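Local structure of putative isomerase (Streptomyces coelicolor A3, 2OQH) at residues F164-C175 with V192-W202; G228-K236 with P257-D265. The protein is a putative isomerase of the enolase superfamily, built on a TIM barrel, that probably dehydrates D-glucarate to 5-dehydro-4-deoxy-D-glucarate. All blocks are in the same frame, centred on the assembly; numbering follows the deposited sequence.

Contact 1 (F164-C175 with V192-W202)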
# COMPACT_ATOMS: atom_id res chain seq x y z
N PHE A 164 9.49 -12.06 -9.64
CA PHE A 164 9.53 -10.70 -9.08
C PHE A 164 10.68 -9.85 -9.63
O PHE A 164 11.80 -10.34 -9.78
CB PHE A 164 9.68 -10.78 -7.56
CG PHE A 164 8.52 -11.42 -6.85
CD1 PHE A 164 7.38 -10.68 -6.54
CD2 PHE A 164 8.56 -12.77 -6.48
CE1 PHE A 164 6.30 -11.27 -5.87
CE2 PHE A 164 7.49 -13.36 -5.81
CZ PHE A 164 6.36 -12.61 -5.50
N ASP A 165 10.42 -8.58 -9.92
CA ASP A 165 11.47 -7.70 -10.43
C ASP A 165 12.20 -7.02 -9.27
O ASP A 165 13.28 -6.46 -9.44
CB ASP A 165 10.90 -6.60 -11.32
CG ASP A 165 10.00 -7.12 -12.41
OD1 ASP A 165 10.30 -8.19 -12.99
OD2 ASP A 165 9.00 -6.44 -12.70
N ALA A 166 11.58 -7.07 -8.10
CA ALA A 166 12.17 -6.43 -6.93
C ALA A 166 12.03 -7.27 -5.68
O ALA A 166 11.09 -8.04 -5.53
CB ALA A 166 11.52 -5.07 -6.71
N VAL A 167 12.99 -7.11 -4.77
CA VAL A 167 13.00 -7.82 -3.50
C VAL A 167 13.19 -6.83 -2.37
O VAL A 167 13.97 -5.89 -2.49
CB VAL A 167 14.15 -8.86 -3.43
CG1 VAL A 167 14.19 -9.47 -2.04
CG2 VAL A 167 13.94 -9.94 -4.48
N LYS A 168 12.49 -7.04 -1.27
CA LYS A 168 12.60 -6.14 -0.14
C LYS A 168 12.82 -6.91 1.16
O LYS A 168 12.07 -7.83 1.49
CB LYS A 168 11.33 -5.29 -0.05
CG LYS A 168 11.19 -4.44 1.20
CD LYS A 168 9.97 -3.54 1.04
CE LYS A 168 9.55 -2.92 2.34
NZ LYS A 168 8.98 -3.92 3.26
N LEU A 169 13.86 -6.53 1.89
CA LEU A 169 14.18 -7.18 3.16
C LEU A 169 13.63 -6.39 4.35
O LEU A 169 13.81 -5.18 4.44
CB LEU A 169 15.69 -7.32 3.33
CG LEU A 169 16.17 -7.79 4.71
CD1 LEU A 169 15.74 -9.24 4.96
CD2 LEU A 169 17.67 -7.67 4.80
N LYS A 170 12.96 -7.09 5.26
CA LYS A 170 12.43 -6.44 6.46
C LYS A 170 13.60 -6.35 7.43
O LYS A 170 14.04 -7.35 7.98
CB LYS A 170 11.31 -7.29 7.06
CG LYS A 170 10.68 -6.69 8.31
CD LYS A 170 9.52 -7.55 8.81
CE LYS A 170 8.80 -6.90 9.99
NZ LYS A 170 9.69 -6.75 11.18
N GLY A 171 14.11 -5.13 7.62
CA GLY A 171 15.23 -4.94 8.52
C GLY A 171 14.85 -5.11 9.97
O GLY A 171 13.67 -5.14 10.31
N THR A 172 15.86 -5.21 10.83
CA THR A 172 15.65 -5.38 12.26
C THR A 172 16.57 -4.42 13.00
O THR A 172 17.31 -3.65 12.39
CB THR A 172 16.02 -6.79 12.71
OG1 THR A 172 17.44 -6.95 12.58
CG2 THR A 172 15.31 -7.84 11.87
N THR A 173 16.53 -4.48 14.33
CA THR A 173 17.39 -3.63 15.16
C THR A 173 18.84 -4.10 15.05
O THR A 173 19.74 -3.46 15.58
CB THR A 173 16.97 -3.69 16.64
OG1 THR A 173 16.97 -5.05 17.08
CG2 THR A 173 15.59 -3.09 16.82
N ASP A 174 19.05 -5.21 14.35
CA ASP A 174 20.38 -5.77 14.14
C ASP A 174 20.92 -5.26 12.80
O ASP A 174 20.90 -5.98 11.79
CB ASP A 174 20.30 -7.31 14.16
CG ASP A 174 21.59 -7.99 13.69
OD1 ASP A 174 22.69 -7.44 13.92
OD2 ASP A 174 21.49 -9.09 13.09
N CYS A 175 21.39 -4.01 12.79
CA CYS A 175 21.93 -3.37 11.59
C CYS A 175 22.96 -4.22 10.90
O CYS A 175 22.86 -4.48 9.70
CB CYS A 175 22.60 -2.04 11.93
SG CYS A 175 21.69 -1.04 13.03
N VAL A 192 18.55 -7.80 -9.52
CA VAL A 192 17.23 -7.53 -8.98
C VAL A 192 17.23 -6.17 -8.29
O VAL A 192 18.27 -5.73 -7.79
CB VAL A 192 16.83 -8.61 -7.95
CG1 VAL A 192 17.57 -8.39 -6.64
CG2 VAL A 192 15.34 -8.59 -7.72
N ASN A 193 16.09 -5.49 -8.29
CA ASN A 193 15.98 -4.22 -7.59
C ASN A 193 15.88 -4.63 -6.12
O ASN A 193 14.96 -5.34 -5.73
CB ASN A 193 14.71 -3.47 -8.01
CG ASN A 193 14.85 -2.82 -9.36
OD1 ASN A 193 15.79 -2.08 -9.60
ND2 ASN A 193 13.90 -3.09 -10.24
N LEU A 194 16.83 -4.18 -5.31
CA LEU A 194 16.86 -4.56 -3.91
C LEU A 194 16.58 -3.39 -2.96
O LEU A 194 17.07 -2.28 -3.16
CB LEU A 194 18.23 -5.17 -3.60
CG LEU A 194 18.45 -5.81 -2.23
CD1 LEU A 194 17.43 -6.91 -2.01
CD2 LEU A 194 19.86 -6.37 -2.17
N ARG A 195 15.80 -3.66 -1.91
CA ARG A 195 15.41 -2.65 -0.92
C ARG A 195 15.49 -3.22 0.50
O ARG A 195 15.53 -4.42 0.69
CB ARG A 195 13.96 -2.22 -1.17
CG ARG A 195 13.62 -1.91 -2.61
CD ARG A 195 12.10 -1.90 -2.81
NE ARG A 195 11.73 -1.71 -4.21
CZ ARG A 195 10.49 -1.82 -4.67
NH1 ARG A 195 9.49 -2.13 -3.85
NH2 ARG A 195 10.25 -1.63 -5.96
N VAL A 196 15.52 -2.33 1.49
CA VAL A 196 15.53 -2.76 2.89
C VAL A 196 14.65 -1.80 3.70
O VAL A 196 14.73 -0.58 3.55
CB VAL A 196 16.96 -2.81 3.48
CG1 VAL A 196 17.65 -1.49 3.30
CG2 VAL A 196 16.90 -3.19 4.94
N ASP A 197 13.80 -2.37 4.55
CA ASP A 197 12.89 -1.59 5.35
C ASP A 197 13.00 -1.93 6.83
O ASP A 197 12.41 -2.90 7.29
CB ASP A 197 11.45 -1.84 4.88
CG ASP A 197 10.44 -0.91 5.52
OD1 ASP A 197 10.78 -0.21 6.50
OD2 ASP A 197 9.29 -0.89 5.04
N PRO A 198 13.79 -1.15 7.59
CA PRO A 198 13.98 -1.38 9.03
C PRO A 198 12.79 -0.88 9.84
O PRO A 198 12.75 -1.03 11.06
CB PRO A 198 15.25 -0.59 9.35
CG PRO A 198 15.97 -0.54 8.03
CD PRO A 198 14.84 -0.26 7.07
N ASN A 199 11.82 -0.26 9.16
CA ASN A 199 10.64 0.27 9.84
C ASN A 199 11.03 1.19 10.98
O ASN A 199 10.51 1.09 12.09
CB ASN A 199 9.77 -0.87 10.37
CG ASN A 199 9.09 -1.64 9.25
OD1 ASN A 199 8.23 -1.09 8.54
ND2 ASN A 199 9.47 -2.89 9.07
N ALA A 200 11.97 2.08 10.68
CA ALA A 200 12.45 3.07 11.63
C ALA A 200 13.02 2.47 12.90
O ALA A 200 12.94 3.08 13.97
CB ALA A 200 11.32 4.04 11.97
N ALA A 201 13.61 1.28 12.80
CA ALA A 201 14.18 0.62 13.97
C ALA A 201 15.64 1.00 14.24
O ALA A 201 16.14 0.75 15.33
CB ALA A 201 14.05 -0.90 13.84
N TRP A 202 16.32 1.60 13.27
CA TRP A 202 17.72 1.99 13.48
C TRP A 202 17.84 3.42 13.98
O TRP A 202 17.03 4.28 13.63
CB TRP A 202 18.53 1.90 12.19
CG TRP A 202 18.56 0.58 11.49
CD1 TRP A 202 18.24 -0.64 12.01
CD2 TRP A 202 19.00 0.35 10.15
NE1 TRP A 202 18.46 -1.62 11.07
CE2 TRP A 202 18.94 -1.04 9.92
CE3 TRP A 202 19.46 1.19 9.12
CZ2 TRP A 202 19.31 -1.61 8.70
CZ3 TRP A 202 19.83 0.61 7.90
CH2 TRP A 202 19.76 -0.77 7.71
O HOH W 1 9.24 -4.21 5.95
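Val192 sets its CG2 3.8 Å from CG2 of Val167, the side chains crossing at about a right angle. A parallel strand pair follows, 166-170 with 193-197, from a beta-alpha-beta crossover of the TIM barrel. Asn193 N donates to Asp165 O, and Val167 N donates back to Asn193 O. This back-and-forth continues to Gly171 N and Asp197 O. Leu194 CD1 packs on CB of Val167, on the face that helix 175-188 covers. On the other face, Arg195 lays its guanidinium over Ala166 CB, 3.7 Å from NH2, while Glu220 and the Ala322 carbonyl hold its nitrogens. Asp197 OD2 and Lys168 NZ form a long salt bridge of 3.5 Å. Lys168 runs straight to CE, 3.4 Å from Asp197 CB, and its bend at chi4 (-70°) turns NZ toward a water. Glu223 lies close to Asp197 OD2, consistent with a site like that of the enolase superfamily, where acidic residues ending successive barrel strands bind magnesium. Asp197 OD1 accepts from Asn199 N in an Asx turn. Trp202 is sandwiched between Pro198 CG and Cys175 SG. Its NE1 donates in the ring plane to Thr172 O at 2.7 Å, a bent bond (136°), and shares the N-H with Asp178 OD2.

Contact 2 (G228-K236 with P257-D265)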
# COMPACT_ATOMS: atom_id res chain seq x y z
N GLY A 228 11.27 9.91 12.19
CA GLY A 228 11.17 11.34 11.96
C GLY A 228 11.83 12.01 10.77
O GLY A 228 12.84 11.55 10.24
N ILE A 229 11.25 13.14 10.38
CA ILE A 229 11.76 13.93 9.27
C ILE A 229 13.17 14.39 9.61
O ILE A 229 14.04 14.40 8.74
CB ILE A 229 10.87 15.17 9.03
CG1 ILE A 229 9.51 14.74 8.47
CG2 ILE A 229 11.55 16.14 8.08
CD1 ILE A 229 8.53 15.88 8.32
N GLU A 230 13.40 14.75 10.87
CA GLU A 230 14.72 15.21 11.31
C GLU A 230 15.77 14.13 11.09
O GLU A 230 16.79 14.37 10.45
CB GLU A 230 14.69 15.60 12.79
CG GLU A 230 16.07 15.89 13.42
CD GLU A 230 16.86 16.98 12.68
OE1 GLU A 230 16.23 17.90 12.11
OE2 GLU A 230 18.11 16.93 12.68
N GLY A 231 15.53 12.94 11.64
CA GLY A 231 16.48 11.86 11.49
C GLY A 231 16.71 11.49 10.03
O GLY A 231 17.84 11.32 9.61
N MSE A 232 15.62 11.37 9.27
CA MSE A 232 15.72 11.01 7.86
C MSE A 232 16.53 12.02 7.05
O MSE A 232 17.31 11.64 6.17
CB MSE A 232 14.32 10.86 7.25
CG MSE A 232 13.55 9.63 7.76
SE MSE A 232 14.24 7.95 7.05
CE MSE A 232 13.24 7.95 5.40
N ALA A 233 16.36 13.30 7.34
CA ALA A 233 17.10 14.34 6.63
C ALA A 233 18.60 14.14 6.91
O ALA A 233 19.43 14.31 6.02
CB ALA A 233 16.66 15.73 7.09
N GLN A 234 18.93 13.78 8.15
CA GLN A 234 20.32 13.56 8.52
C GLN A 234 20.91 12.38 7.75
O GLN A 234 22.05 12.42 7.29
CB GLN A 234 20.45 13.31 10.02
CG GLN A 234 20.18 14.54 10.90
CD GLN A 234 21.18 15.66 10.67
OE1 GLN A 234 22.37 15.43 10.45
NE2 GLN A 234 20.70 16.90 10.74
N VAL A 235 20.13 11.31 7.58
CA VAL A 235 20.62 10.16 6.85
C VAL A 235 20.87 10.54 5.40
O VAL A 235 21.90 10.20 4.83
CB VAL A 235 19.63 8.98 6.91
CG1 VAL A 235 20.16 7.83 6.06
CG2 VAL A 235 19.43 8.53 8.35
N LYS A 236 19.92 11.26 4.81
CA LYS A 236 20.01 11.70 3.41
C LYS A 236 21.24 12.57 3.16
O LYS A 236 21.85 12.51 2.10
CB LYS A 236 18.73 12.47 3.03
CG LYS A 236 18.66 12.96 1.59
CD LYS A 236 17.21 12.95 1.10
CE LYS A 236 16.85 14.20 0.29
NZ LYS A 236 17.61 14.36 -0.97
N PRO A 257 7.20 20.57 5.11
CA PRO A 257 8.35 20.48 6.01
C PRO A 257 9.40 19.48 5.51
O PRO A 257 10.60 19.77 5.53
CB PRO A 257 7.72 20.05 7.33
CG PRO A 257 6.36 20.68 7.27
CD PRO A 257 5.94 20.37 5.86
N ALA A 258 8.96 18.32 5.04
CA ALA A 258 9.88 17.30 4.54
C ALA A 258 10.69 17.82 3.35
O ALA A 258 11.87 17.50 3.20
CB ALA A 258 9.12 16.04 4.14
N MSE A 259 10.05 18.60 2.49
CA MSE A 259 10.75 19.14 1.33
C MSE A 259 11.75 20.20 1.75
O MSE A 259 12.89 20.20 1.30
CB MSE A 259 9.76 19.73 0.32
CG MSE A 259 8.79 18.72 -0.27
SE MSE A 259 9.72 17.36 -1.27
CE MSE A 259 9.91 16.01 0.11
N ARG A 260 11.34 21.11 2.63
CA ARG A 260 12.26 22.17 3.06
C ARG A 260 13.46 21.62 3.81
O ARG A 260 14.54 22.21 3.78
CB ARG A 260 11.54 23.20 3.92
CG ARG A 260 10.63 24.12 3.15
CD ARG A 260 10.23 25.32 4.00
NE ARG A 260 9.20 26.11 3.34
CZ ARG A 260 9.38 26.83 2.23
NH1 ARG A 260 10.56 26.86 1.64
NH2 ARG A 260 8.35 27.48 1.71
N LEU A 261 13.28 20.49 4.48
CA LEU A 261 14.37 19.88 5.24
C LEU A 261 15.10 18.79 4.44
O LEU A 261 16.01 18.15 4.97
CB LEU A 261 13.85 19.29 6.55
CG LEU A 261 13.24 20.29 7.54
CD1 LEU A 261 12.77 19.56 8.78
CD2 LEU A 261 14.26 21.36 7.91
N ASN A 262 14.70 18.59 3.19
CA ASN A 262 15.32 17.60 2.31
C ASN A 262 15.42 16.23 2.98
O ASN A 262 16.49 15.62 2.99
CB ASN A 262 16.71 18.06 1.90
CG ASN A 262 16.67 19.33 1.08
OD1 ASN A 262 16.13 19.35 -0.02
ND2 ASN A 262 17.24 20.40 1.62
N ALA A 263 14.30 15.77 3.51
CA ALA A 263 14.25 14.50 4.23
C ALA A 263 14.11 13.22 3.42
O ALA A 263 14.52 12.16 3.89
CB ALA A 263 13.14 14.56 5.27
N VAL A 264 13.54 13.29 2.22
CA VAL A 264 13.34 12.08 1.43
C VAL A 264 13.52 12.24 -0.09
O VAL A 264 13.44 13.34 -0.62
CB VAL A 264 11.93 11.51 1.67
CG1 VAL A 264 11.70 11.26 3.17
CG2 VAL A 264 10.88 12.46 1.13
N ASP A 265 13.76 11.11 -0.76
CA ASP A 265 13.94 11.09 -2.21
C ASP A 265 12.79 10.36 -2.90
O ASP A 265 12.52 10.56 -4.08
CB ASP A 265 15.25 10.38 -2.58
CG ASP A 265 16.46 11.02 -1.93
OD1 ASP A 265 16.75 12.20 -2.24
OD2 ASP A 265 17.12 10.34 -1.10
O HOH W 2 18.98 16.08 3.89
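Ile229 and Leu261 cross at about a right angle, with CG2 of Ile229 3.7 Å from CD1 of Leu261. The same CG2 lies 3.6 Å from CB of Ala263. CG2 is anti to the backbone N, and CG1 lies beside that N (chi1 -70°), from where CD1 reaches Ala258 and Pro257. One isoleucine thus bridges the last turn of helix 252-260 and the chain that leaves it. That turn ends in a Schellman motif, with Asn262 at positive phi. The small side chains of Ala233 and Ala263 let the backbones come close, their CA atoms 3.7 Å apart. Ala233 CB also packs against Leu261 O at 3.3 Å. Met232, a selenomethionine, turns its bent chain inward to Val264 and to strand 243-245 of the barrel. Its CB lies 3.6 Å from Ala263 O, which is buried without a polar partner. Lys236 and Asp265 come from opposite directions. The lysine passes Asn262 O, with CE 3.1 Å away, and bends so that NZ reaches Asp265 OD1 at 2.6 Å. NZ meets OD1 on its syn side, 26° out of the carboxylate plane. A water links Ala233 O to Asn262 O. The contact runs from an apolar end at Ile229 to a charged end at Lys236. The salt bridge would probably stabilise the ionised aspartate, and with Leu243 N on OD2 it fixes the rotation of the carboxylate.

In the fold
From the N terminus, the chain passes the three-stranded antiparallel sheet and strand 127-134 before reaching contact 1. Contact 1 closes a short loop of 16 residues, mostly helix 175-188, between neighbouring barrel strands. The chain then runs through helix 204-214 and strand 221-223 to helix 228-238. There contact 2 opens, and it closes after strand 243-245 and most of helix 252-260. The two loops follow one another; they neither nest nor cross. The centres of contact 1 and contact 2 are about 19 Å apart, and the two do not touch. Contact 1 pairs two strands of the barrel wall, whereas contact 2 joins an outer helix to the end of the next and the chain entering strand 266-269.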